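Local coordinates for protein oligogalacturonate lyase (Yersinia enterocolitica subsp. enterocolitica, PDB 3PE7) that cleaves short oligogalacturonates in the cytoplasm by beta-elimination, most likely with the help of a manganese ion held in its seven-bladed beta-propeller, at residues F87-P90 with D91-L95; S357-D361 with D362-L366; M289-D293 with G294-V298; C42-D46 with G47-L51; D154-K157 with F158-Y162. All blocks are in the same frame, centred on the assembly; numbering follows the deposited sequence.

Contact 1 of 5, residues F87-P90 with D91-L95; sequences FLSP and DDDAL
Ser89 and Ala94 face each other where the hairpin of strands 87-88 and 94-99 begins to turn, and here the packing is tight. Ser89 N donates to Ala94 O at 3.0 Å, while the same oxygen also receives a CA-H...O contact from Leu88 CA at 3.3 Å. The Ser89 side chain points across the turn: with chi1 at 58°, OG sits between its own backbone N and carbonyl carbon and donates a hydrogen bond to Asp93 OD2 at 2.7 Å, meeting that oxygen nearly end-on. Ala94 CB lies against the same hydroxyl, 3.7 Å from Ser89 OG. Farther along the strands, Leu88 and Leu95 form a non-hydrogen-bonded pair on one face of the sheet, and Leu95 CD1 reaches back to Phe87 O at 3.6 Å.

The looser side is the tip. Asp91 and Asp93 are exposed, and the turn itself is closed by Asp92 N, which donates to Ser89 O at 3.0 Å. The Asp92 carboxylate forms salt bridges with Lys41 and Arg45, and Lys41 also bonds to Ser89 O, so the positive charges of the neighbouring loop probably stabilise this acidic tip. A type I turn from Ser89 to Asp92, whose last residue takes a left-handed backbone (phi 65°), closes the hairpin between the first two strands of a four-stranded antiparallel propeller blade.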
# COMPACT_ATOMS: atom_id res chain seq x y z
N PHE A 87 0.68 8.12 -5.60
CA PHE A 87 0.47 8.87 -4.36
C PHE A 87 0.39 10.37 -4.63
O PHE A 87 0.91 10.89 -5.63
CB PHE A 87 1.57 8.56 -3.35
CG PHE A 87 2.96 8.93 -3.80
CD1 PHE A 87 3.51 10.18 -3.48
CD2 PHE A 87 3.74 8.03 -4.53
CE1 PHE A 87 4.82 10.52 -3.89
CE2 PHE A 87 5.05 8.35 -4.95
CZ PHE A 87 5.59 9.59 -4.63
N LEU A 88 -0.30 11.07 -3.74
CA LEU A 88 -0.35 12.52 -3.76
C LEU A 88 0.86 13.10 -3.03
O LEU A 88 1.35 12.53 -2.05
CB LEU A 88 -1.63 13.02 -3.08
CG LEU A 88 -2.94 12.56 -3.73
CD1 LEU A 88 -4.16 13.10 -2.90
CD2 LEU A 88 -2.97 13.02 -5.18
N SER A 89 1.32 14.25 -3.50
CA SER A 89 2.40 14.95 -2.82
C SER A 89 1.90 15.50 -1.47
O SER A 89 0.69 15.66 -1.28
CB SER A 89 2.90 16.11 -3.70
OG SER A 89 1.84 17.01 -4.01
N PRO A 90 2.83 15.83 -0.55
CA PRO A 90 2.41 16.42 0.73
C PRO A 90 1.51 17.65 0.59
O PRO A 90 0.51 17.78 1.32
CB PRO A 90 3.74 16.77 1.43
CG PRO A 90 4.72 15.76 0.89
CD PRO A 90 4.27 15.51 -0.56
N ASP A 91 1.83 18.51 -0.38
CA ASP A 91 1.08 19.75 -0.58
C ASP A 91 -0.22 19.59 -1.38
O ASP A 91 -0.89 20.58 -1.69
CB ASP A 91 2.00 20.84 -1.17
CG ASP A 91 3.08 21.29 -0.19
OD1 ASP A 91 2.88 21.17 1.04
OD2 ASP A 91 4.13 21.79 -0.66
N ASP A 92 -0.59 18.36 -1.71
CA ASP A 92 -1.85 18.11 -2.46
C ASP A 92 -1.87 18.66 -3.89
O ASP A 92 -2.94 18.80 -4.49
CB ASP A 92 -3.07 18.65 -1.70
CG ASP A 92 -3.19 18.08 -0.31
OD1 ASP A 92 -2.85 16.90 -0.11
OD2 ASP A 92 -3.62 18.84 0.60
N ASP A 93 -0.69 18.97 -4.43
CA ASP A 93 -0.64 19.64 -5.72
C ASP A 93 -0.15 18.75 -6.87
O ASP A 93 -0.12 19.20 -8.02
CB ASP A 93 0.19 20.92 -5.63
CG ASP A 93 1.62 20.69 -5.17
OD1 ASP A 93 2.42 21.64 -5.25
OD2 ASP A 93 1.97 19.59 -4.68
N ALA A 94 0.26 17.53 -6.54
CA ALA A 94 0.80 16.62 -7.56
C ALA A 94 0.42 15.17 -7.32
O ALA A 94 0.19 14.75 -6.19
CB ALA A 94 2.31 16.75 -7.66
N LEU A 95 0.36 14.41 -8.41
CA LEU A 95 0.27 12.95 -8.36
C LEU A 95 1.56 12.37 -8.93
O LEU A 95 2.03 12.81 -9.97
CB LEU A 95 -0.91 12.45 -9.19
CG LEU A 95 -0.90 11.00 -9.69
CD1 LEU A 95 -1.09 10.00 -8.54
CD2 LEU A 95 -2.00 10.85 -10.73

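Contact 2 of 5, residues S357-D361 with D362-L366; sequences SFTPD and DKQIL
The Phe358 ring, in a beta hairpin of the propeller formed by strands 357-358 and 364-369, meets Ile365 and Asp362 obliquely: Ile365 CG2 lies 3.7 Å from Phe358 CD2, while the Asp362 carboxylate, turned 66° from the ring, brings OD2 to 3.6 Å from Phe358 CB. Outside the hairpin, Leu296 and Val298 of the next sheet pack against the same phenyl group. The second flat group is the Asp361 carboxylate. Its OD1 takes two donors that reach it from opposite faces of its plane, Thr359 OG1 nearly along the C-O axis and Lys363 N from above.

A type I turn from Thr359 to Asp362 closes the hairpin. Ser357 and Leu366 make the hydrogen-bonded pair and Phe358 and Ile365 the non-hydrogen-bonded pair, after which Thr359 N donates to Gln364 O at 3.0 Å. At the turn, Asp362 N donates to Thr359 O. Asp362 OD1 bonds to Asn291 ND2, linking this turn to the neighbouring hairpin.

Thr359 locks the interior of the turn. Its chi1 of 49° sets OG1 between the backbone N and carbonyl carbon, where it accepts from Gln364 N at 3.2 Å and donates to Asp361 OD1 at 2.7 Å. The hydroxyl is thus both acceptor and donor, and CG2 is left to rest on Gln364 CB. Lys363 N completes the grip on Asp361 OD1 from 3.0 Å, 50° out of the carboxylate plane.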
# COMPACT_ATOMS: atom_id res chain seq x y z
N SER A 357 -7.34 1.68 5.08
CA SER A 357 -6.60 2.73 5.78
C SER A 357 -7.63 3.69 6.41
O SER A 357 -8.82 3.59 6.12
CB SER A 357 -5.64 3.47 4.86
OG SER A 357 -6.35 4.28 3.93
N PHE A 358 -7.16 4.61 7.26
CA PHE A 358 -8.03 5.57 7.91
C PHE A 358 -8.15 6.86 7.09
O PHE A 358 -7.18 7.27 6.46
CB PHE A 358 -7.52 5.89 9.33
CG PHE A 358 -7.57 4.72 10.28
CD1 PHE A 358 -6.47 3.89 10.45
CD2 PHE A 358 -8.73 4.44 11.00
CE1 PHE A 358 -6.50 2.79 11.36
CE2 PHE A 358 -8.78 3.35 11.89
CZ PHE A 358 -7.66 2.52 12.07
N THR A 359 -9.34 7.47 7.10
CA THR A 359 -9.49 8.82 6.60
C THR A 359 -8.64 9.75 7.49
O THR A 359 -8.32 9.40 8.62
CB THR A 359 -10.96 9.28 6.64
OG1 THR A 359 -11.51 9.00 7.94
CG2 THR A 359 -11.78 8.55 5.56
N PRO A 360 -8.29 10.94 6.97
CA PRO A 360 -7.44 11.83 7.77
C PRO A 360 -8.01 12.17 9.17
O PRO A 360 -7.24 12.46 10.11
CB PRO A 360 -7.32 13.09 6.88
CG PRO A 360 -7.39 12.53 5.48
CD PRO A 360 -8.43 11.42 5.58
N ASP A 361 -9.33 12.13 9.31
CA ASP A 361 -9.99 12.45 10.60
C ASP A 361 -10.13 11.26 11.56
O ASP A 361 -10.62 11.41 12.68
CB ASP A 361 -11.33 13.17 10.38
CG ASP A 361 -12.39 12.31 9.73
OD1 ASP A 361 -12.15 11.11 9.51
OD2 ASP A 361 -13.48 12.85 9.44
N ASP A 362 -9.69 10.08 11.10
CA ASP A 362 -9.75 8.82 11.85
C ASP A 362 -11.18 8.34 12.16
O ASP A 362 -11.36 7.47 13.01
CB ASP A 362 -8.92 8.89 13.15
CG ASP A 362 -7.43 8.79 12.88
OD1 ASP A 362 -6.64 8.99 13.83
OD2 ASP A 362 -7.06 8.50 11.72
N LYS A 363 -12.16 8.87 11.43
CA LYS A 363 -13.56 8.52 11.71
C LYS A 363 -14.08 7.40 10.82
O LYS A 363 -15.11 6.77 11.13
CB LYS A 363 -14.47 9.74 11.56
CG LYS A 363 -14.09 10.93 12.47
CD LYS A 363 -14.70 10.84 13.84
CE LYS A 363 -14.23 12.00 14.77
NZ LYS A 363 -14.32 13.28 14.05
N GLN A 364 -13.37 7.15 9.72
CA GLN A 364 -13.82 6.18 8.73
C GLN A 364 -12.66 5.34 8.22
O GLN A 364 -11.51 5.74 8.33
CB GLN A 364 -14.44 6.89 7.54
CG GLN A 364 -15.71 7.62 7.85
CD GLN A 364 -16.11 8.49 6.71
OE1 GLN A 364 -15.39 9.44 6.35
NE2 GLN A 364 -17.24 8.18 6.10
N ILE A 365 -12.98 4.18 7.67
CA ILE A 365 -11.97 3.44 6.92
C ILE A 365 -12.35 3.33 5.44
O ILE A 365 -13.53 3.15 5.09
CB ILE A 365 -11.68 2.06 7.55
CG1 ILE A 365 -12.97 1.30 7.83
CG2 ILE A 365 -10.85 2.22 8.87
CD1 ILE A 365 -12.73 -0.18 8.21
N LEU A 366 -11.34 3.44 4.59
CA LEU A 366 -11.51 3.32 3.13
C LEU A 366 -11.02 1.96 2.68
O LEU A 366 -9.93 1.54 3.06
CB LEU A 366 -10.70 4.40 2.40
CG LEU A 366 -10.69 4.30 0.86
CD1 LEU A 366 -12.02 4.73 0.28
CD2 LEU A 366 -9.53 5.14 0.24
O HOH W 1 -5.51 8.94 9.91
O HOH W 2 -15.52 11.21 8.64

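Contact 3 of 5, residues M289-D293 with G294-V298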
# COMPACT_ATOMS: atom_id res chain seq x y z
N MET A 289 -2.55 -1.71 8.69
CA MET A 289 -2.22 -0.30 8.54
C MET A 289 -2.62 0.45 9.81
O MET A 289 -3.51 -0.00 10.55
CB MET A 289 -2.95 0.28 7.31
CG MET A 289 -2.56 1.70 6.91
SD MET A 289 -0.78 2.03 6.98
CE MET A 289 -0.78 3.79 6.64
N SER A 290 -1.96 1.57 10.07
CA SER A 290 -2.31 2.40 11.24
C SER A 290 -2.74 3.82 10.87
O SER A 290 -2.59 4.25 9.72
CB SER A 290 -1.12 2.46 12.21
OG SER A 290 -0.11 3.34 11.74
N ASN A 291 -3.28 4.53 11.85
CA ASN A 291 -3.46 5.98 11.76
C ASN A 291 -2.11 6.65 12.02
O ASN A 291 -1.09 5.98 12.15
CB ASN A 291 -4.54 6.46 12.73
CG ASN A 291 -4.16 6.30 14.20
OD1 ASN A 291 -3.20 5.63 14.54
ND2 ASN A 291 -4.95 6.93 15.08
N TYR A 292 -2.10 7.98 12.10
CA TYR A 292 -0.82 8.71 12.07
C TYR A 292 0.15 8.35 13.19
O TYR A 292 1.35 8.19 12.94
CB TYR A 292 -1.10 10.21 12.04
CG TYR A 292 0.12 11.08 11.80
CD1 TYR A 292 0.67 11.20 10.54
CD2 TYR A 292 0.71 11.79 12.84
CE1 TYR A 292 1.79 12.03 10.31
CE2 TYR A 292 1.83 12.61 12.63
CZ TYR A 292 2.36 12.71 11.37
OH TYR A 292 3.44 13.52 11.16
N ASP A 293 -0.35 8.21 14.42
CA ASP A 293 0.52 7.95 15.57
C ASP A 293 0.50 6.50 16.06
O ASP A 293 1.07 6.20 17.09
CB ASP A 293 0.20 8.93 16.73
CG ASP A 293 -1.15 8.64 17.39
OD1 ASP A 293 -1.36 9.11 18.55
OD2 ASP A 293 -2.00 7.96 16.78
N GLY A 294 -0.16 5.62 15.31
CA GLY A 294 -0.19 4.20 15.66
C GLY A 294 -1.09 3.87 16.84
O GLY A 294 -0.99 2.78 17.39
N SER A 295 -1.96 4.80 17.22
CA SER A 295 -2.93 4.54 18.30
C SER A 295 -4.12 3.68 17.83
O SER A 295 -4.83 3.10 18.65
CB SER A 295 -3.43 5.86 18.89
OG SER A 295 -4.01 6.70 17.90
N LEU A 296 -4.36 3.66 16.52
CA LEU A 296 -5.37 2.78 15.93
C LEU A 296 -4.77 2.01 14.77
O LEU A 296 -3.94 2.55 14.04
CB LEU A 296 -6.56 3.58 15.39
CG LEU A 296 -7.43 4.38 16.37
CD1 LEU A 296 -8.40 5.25 15.59
CD2 LEU A 296 -8.16 3.43 17.32
N MET A 297 -5.17 0.75 14.62
CA MET A 297 -4.77 -0.04 13.45
C MET A 297 -5.99 -0.70 12.83
O MET A 297 -7.02 -0.86 13.47
CB MET A 297 -3.70 -1.07 13.80
CG MET A 297 -2.39 -0.44 14.32
SD MET A 297 -1.03 -1.61 14.45
CE MET A 297 0.14 -0.58 15.33
N VAL A 298 -5.86 -1.04 11.55
CA VAL A 298 -6.95 -1.67 10.84
C VAL A 298 -6.43 -2.81 9.99
O VAL A 298 -5.35 -2.71 9.38
CB VAL A 298 -7.75 -0.62 9.99
CG1 VAL A 298 -6.88 0.02 8.89
CG2 VAL A 298 -9.01 -1.26 9.38
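Asn291 and Ser295 bridge the tip of a beta hairpin whose strands, 287-290 and 296-301, open a four-stranded blade of the propeller; a type I turn from Asn291 to Gly294 connects them.

Backbone bonds set the register. Met289 and Val298 exchange two hydrogen bonds, Val298 N reaching Met289 O at 2.8 Å, and Asn291 N donates to Leu296 O at 3.0 Å. The turn bond from Gly294 N to Asn291 O is weak. Gly294, the last residue of the turn, takes a positive phi of 74°.

Apolar contacts are modest and lie on both faces of the sheet: Met289 CB approaches Val298 CG1 on one, and Ser290 CB touches Met297 CG at 3.8 Å on the other. Leu296 packs its CB against the amide of Asn291.

Side-chain polar bonds gather at the tip. The Asn291 amide uses both ends: OD1 accepts from Leu296 N, which stands above the amide plane, while ND2 donates almost straight to Ser295 OG at 3.0 Å, within that plane. The other partner of ND2 is Asp362. Ser290 OG reaches forward to the next residue and donates in the carbonyl plane, on a lone pair of Asn291 O. Asp293, with chi1 at 70°, swings its carboxylate round to Ser295 and grips it twice: Ser295 N comes from above the carboxylate plane, and Ser295 OG donates to Asp293 OD2 on its syn side at 2.6 Å.

Contact 4 of 5, residues C42-D46 with G47-L51; sequences CFTRD and GSKLL
Phe43 and Leu50 pair across a tight hairpin-like turn that leads into strand 49-54, an inner strand of a propeller blade; a type I turn from Thr44 to Gly47 reverses the chain.

Among the apolar contacts the clearest is a CH-pi interaction. Leu50 CD1 stands 3.7 Å from the centroid of the Phe43 ring and only 10° off its normal, so the methyl sits over the middle of one face. That methyl also touches Cys42 SG at 3.7 Å. With CG of Leu50 anti to the backbone N (chi1 173°), CD1 can reach both. Leu366 of the adjoining blade packs on Cys42, Phe43 and Leu50.

Backbone bonds hold the two arms together. Leu51 N donates nearly straight to Cys42 O at 2.8 Å, Thr44 N to Lys49 O, and Gly47 N to Thr44 O. Gly47 ends the turn with phi 75°.

Side-chain polar contacts finish the tip. Thr44 OG1 accepts from Lys49 N at 3.1 Å, tying the start of the turn to the outgoing strand. The Asp46 carboxylate folds back over the turn and takes two bonds from one residue: Ser48 N meets OD1 from above the carboxylate plane at 3.0 Å, and Ser48 OG reaches Asp46 OD1 on the syn side at 2.7 Å.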
# COMPACT_ATOMS: atom_id res chain seq x y z
N CYS A 42 -3.48 8.96 -0.44
CA CYS A 42 -4.58 9.13 -1.41
C CYS A 42 -5.62 10.20 -1.06
O CYS A 42 -6.34 10.63 -1.93
CB CYS A 42 -5.32 7.80 -1.68
SG CYS A 42 -6.02 7.00 -0.20
N PHE A 43 -5.72 10.58 0.22
CA PHE A 43 -6.58 11.68 0.61
C PHE A 43 -5.78 12.97 0.65
O PHE A 43 -4.65 12.96 1.09
CB PHE A 43 -7.16 11.46 2.01
CG PHE A 43 -8.23 10.42 2.05
CD1 PHE A 43 -9.54 10.74 1.73
CD2 PHE A 43 -7.91 9.12 2.47
CE1 PHE A 43 -10.55 9.75 1.81
CE2 PHE A 43 -8.90 8.14 2.52
CZ PHE A 43 -10.21 8.46 2.20
N THR A 44 -6.38 14.08 0.21
CA THR A 44 -5.76 15.39 0.44
C THR A 44 -5.76 15.67 1.96
O THR A 44 -6.50 15.04 2.70
CB THR A 44 -6.45 16.53 -0.34
OG1 THR A 44 -7.86 16.54 -0.09
CG2 THR A 44 -6.21 16.35 -1.83
N ARG A 45 -4.93 16.60 2.40
CA ARG A 45 -4.75 16.82 3.84
C ARG A 45 -6.05 17.16 4.58
O ARG A 45 -6.23 16.73 5.73
CB ARG A 45 -3.71 17.91 4.08
CG ARG A 45 -2.30 17.46 3.72
CD ARG A 45 -1.32 18.66 3.75
NE ARG A 45 -1.66 19.67 2.77
CZ ARG A 45 -0.97 20.81 2.63
NH1 ARG A 45 0.08 21.04 3.40
NH2 ARG A 45 -1.35 21.70 1.72
N ASP A 46 -6.94 17.89 3.93
CA ASP A 46 -8.21 18.27 4.56
C ASP A 46 -9.31 17.21 4.41
O ASP A 46 -10.45 17.42 4.81
CB ASP A 46 -8.68 19.65 4.09
CG ASP A 46 -9.31 19.64 2.71
OD1 ASP A 46 -9.21 18.63 1.97
OD2 ASP A 46 -9.93 20.68 2.36
N GLY A 47 -8.96 16.07 3.81
CA GLY A 47 -9.88 14.94 3.70
C GLY A 47 -10.97 15.11 2.65
O GLY A 47 -11.87 14.28 2.58
N SER A 48 -10.89 16.16 1.83
CA SER A 48 -12.01 16.49 0.93
C SER A 48 -11.91 15.85 -0.44
O SER A 48 -12.90 15.80 -1.16
CB SER A 48 -12.19 18.01 0.78
OG SER A 48 -11.12 18.60 0.07
N LYS A 49 -10.71 15.44 -0.82
CA LYS A 49 -10.52 14.83 -2.15
C LYS A 49 -9.80 13.49 -2.04
O LYS A 49 -9.01 13.28 -1.11
CB LYS A 49 -9.82 15.80 -3.09
CG LYS A 49 -10.71 17.01 -3.48
CD LYS A 49 -9.90 18.12 -4.13
CE LYS A 49 -10.76 19.36 -4.34
NZ LYS A 49 -11.29 19.89 -3.04
N LEU A 50 -10.09 12.58 -2.98
CA LEU A 50 -9.57 11.21 -2.90
C LEU A 50 -9.09 10.71 -4.27
O LEU A 50 -9.84 10.70 -5.23
CB LEU A 50 -10.65 10.27 -2.35
CG LEU A 50 -10.38 8.76 -2.34
CD1 LEU A 50 -9.18 8.43 -1.45
CD2 LEU A 50 -11.62 7.98 -1.91
N LEU A 51 -7.83 10.30 -4.31
CA LEU A 51 -7.20 9.65 -5.47
C LEU A 51 -7.65 8.18 -5.53
O LEU A 51 -7.60 7.48 -4.52
CB LEU A 51 -5.68 9.65 -5.27
CG LEU A 51 -4.84 9.02 -6.40
CD1 LEU A 51 -4.90 9.88 -7.66
CD2 LEU A 51 -3.41 8.82 -5.93

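Contact 5 of 5, residues D154-K157 with F158-Y162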
# COMPACT_ATOMS: atom_id res chain seq x y z
N ASP A 154 1.59 -15.08 -11.82
CA ASP A 154 0.88 -15.99 -10.93
C ASP A 154 1.77 -16.35 -9.74
O ASP A 154 2.97 -16.05 -9.74
CB ASP A 154 0.38 -17.25 -11.66
CG ASP A 154 1.52 -18.11 -12.22
OD1 ASP A 154 2.33 -18.63 -11.43
OD2 ASP A 154 1.58 -18.26 -13.47
N TRP A 155 1.19 -17.03 -8.75
CA TRP A 155 1.90 -17.32 -7.50
C TRP A 155 2.98 -18.39 -7.58
O TRP A 155 3.93 -18.37 -6.80
CB TRP A 155 0.91 -17.58 -6.36
CG TRP A 155 0.20 -16.31 -6.01
CD1 TRP A 155 -1.10 -15.99 -6.31
CD2 TRP A 155 0.76 -15.17 -5.35
NE1 TRP A 155 -1.39 -14.72 -5.85
CE2 TRP A 155 -0.27 -14.19 -5.26
CE3 TRP A 155 2.02 -14.88 -4.81
CZ2 TRP A 155 -0.07 -12.95 -4.66
CZ3 TRP A 155 2.22 -13.63 -4.21
CH2 TRP A 155 1.18 -12.68 -4.15
N LYS A 156 2.87 -19.31 -8.55
CA LYS A 156 3.95 -20.25 -8.84
C LYS A 156 5.21 -19.55 -9.35
O LYS A 156 6.32 -19.86 -8.91
CB LYS A 156 3.47 -21.36 -9.80
CG LYS A 156 4.54 -22.37 -10.21
CD LYS A 156 4.99 -23.24 -9.02
CE LYS A 156 6.00 -24.27 -9.46
NZ LYS A 156 6.55 -25.08 -8.32
N LYS A 157 5.04 -18.61 -10.29
CA LYS A 157 6.16 -17.82 -10.79
C LYS A 157 6.79 -17.04 -9.63
O LYS A 157 8.01 -16.98 -9.51
CB LYS A 157 5.71 -16.85 -11.89
CG LYS A 157 5.36 -17.52 -13.23
CD LYS A 157 4.57 -16.56 -14.10
CE LYS A 157 4.29 -17.14 -15.49
NZ LYS A 157 3.41 -18.34 -15.47
N PHE A 158 5.94 -16.45 -8.80
CA PHE A 158 6.38 -15.65 -7.64
C PHE A 158 7.19 -16.51 -6.67
O PHE A 158 8.23 -16.08 -6.17
CB PHE A 158 5.16 -15.02 -6.94
CG PHE A 158 5.49 -13.87 -6.01
CD1 PHE A 158 5.45 -12.54 -6.46
CD2 PHE A 158 5.80 -14.12 -4.67
CE1 PHE A 158 5.75 -11.48 -5.59
CE2 PHE A 158 6.10 -13.06 -3.80
CZ PHE A 158 6.07 -11.75 -4.25
N HIS A 159 6.73 -17.75 -6.44
CA HIS A 159 7.44 -18.69 -5.58
C HIS A 159 8.81 -19.08 -6.12
O HIS A 159 9.83 -18.95 -5.42
CB HIS A 159 6.58 -19.95 -5.33
CG HIS A 159 7.21 -20.93 -4.39
ND1 HIS A 159 8.01 -21.97 -4.83
CD2 HIS A 159 7.17 -21.03 -3.04
CE1 HIS A 159 8.42 -22.68 -3.79
NE2 HIS A 159 7.94 -22.12 -2.69
N GLU A 160 8.85 -19.51 -7.38
CA GLU A 160 10.08 -19.98 -8.03
C GLU A 160 11.11 -18.89 -8.25
O GLU A 160 12.32 -19.16 -8.28
CB GLU A 160 9.76 -20.65 -9.38
CG GLU A 160 8.94 -21.96 -9.25
CD GLU A 160 9.61 -23.01 -8.38
OE1 GLU A 160 10.80 -23.32 -8.62
OE2 GLU A 160 8.94 -23.54 -7.47
N PHE A 161 10.64 -17.65 -8.40
CA PHE A 161 11.52 -16.52 -8.69
C PHE A 161 12.57 -16.34 -7.58
O PHE A 161 13.72 -15.99 -7.86
CB PHE A 161 10.70 -15.25 -8.85
CG PHE A 161 11.49 -14.09 -9.35
CD1 PHE A 161 12.11 -14.13 -10.60
CD2 PHE A 161 11.62 -12.94 -8.58
CE1 PHE A 161 12.85 -13.04 -11.06
CE2 PHE A 161 12.35 -11.84 -9.05
CZ PHE A 161 12.97 -11.90 -10.29
N TYR A 162 12.14 -16.56 -6.35
CA TYR A 162 13.01 -16.42 -5.17
C TYR A 162 14.31 -17.23 -5.30
O TYR A 162 15.39 -16.74 -4.96
CB TYR A 162 12.24 -16.83 -3.92
CG TYR A 162 13.10 -17.08 -2.69
CD1 TYR A 162 13.36 -18.38 -2.24
CD2 TYR A 162 13.64 -16.02 -1.97
CE1 TYR A 162 14.15 -18.62 -1.12
CE2 TYR A 162 14.44 -16.24 -0.85
CZ TYR A 162 14.69 -17.54 -0.42
OH TYR A 162 15.46 -17.76 0.70
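Trp155 and Phe158 meet edge-to-face, one turn apart on the short helix 155-161. The six-membered ring of the indole points its edge at one face of the phenyl ring, with centroids 5.0 Å apart and planes at 62°. Trp155 CZ3 makes the closest approach, 3.6 Å from Phe158 CD2, offset toward the rim of the ring. With Phe158 CG anti to the backbone N (chi1 -163°), the phenyl group stands alongside the indole, and the two side chains point the same way.

On another side of the helix, Lys156 NZ forms a salt bridge with Glu160 OE2 at 3.0 Å. The same oxygen accepts from His159 ND1 at 3.2 Å, in the plane of the imidazole. Lysine and histidine approach from opposite faces of the carboxylate, which should restrict its rotation.

Behind these side chains stands the helix backbone, with Phe158 N bonded to Asp154 O and His159 N to Trp155 O. Asp154 is the N-cap: its OD1 accepts from Lys157 N at 2.9 Å, and its OD2 makes a salt bridge with Lys157 NZ at 2.7 Å, so one carboxylate holds both ends of that lysine.

The Trp155 side chain lies about 8 Å from the bound manganese, near the ligands Gln350 and His353. This surface helix is inserted between strands 138-145 and 168-174 of one blade, and Trp189, just before strand 190-196, packs on Phe158 and Phe161.

Overall arrangement
From the N terminus, contact 4 closes the turn into strand 49-54 and contact 1 the hairpin of strands 87-88 and 94-99; contact 5 lies within the short helix 155-161 and closes no hairpin; contact 3 then closes the hairpin of 287-290 and 296-301, and contact 2 that of 357-358 and 364-369. All follow in series; none nests or crosses. Four of the five form a connected row of blade turns: contact 1 meets contact 4 through Asp92 and Arg45, contact 4 packs on contact 2 through Phe43 and Pro360, and contact 2 reaches contact 3 through Asp362 and Asn291. Contact 5 stands apart across the chain's centre, its centre at least 32 Å from theirs.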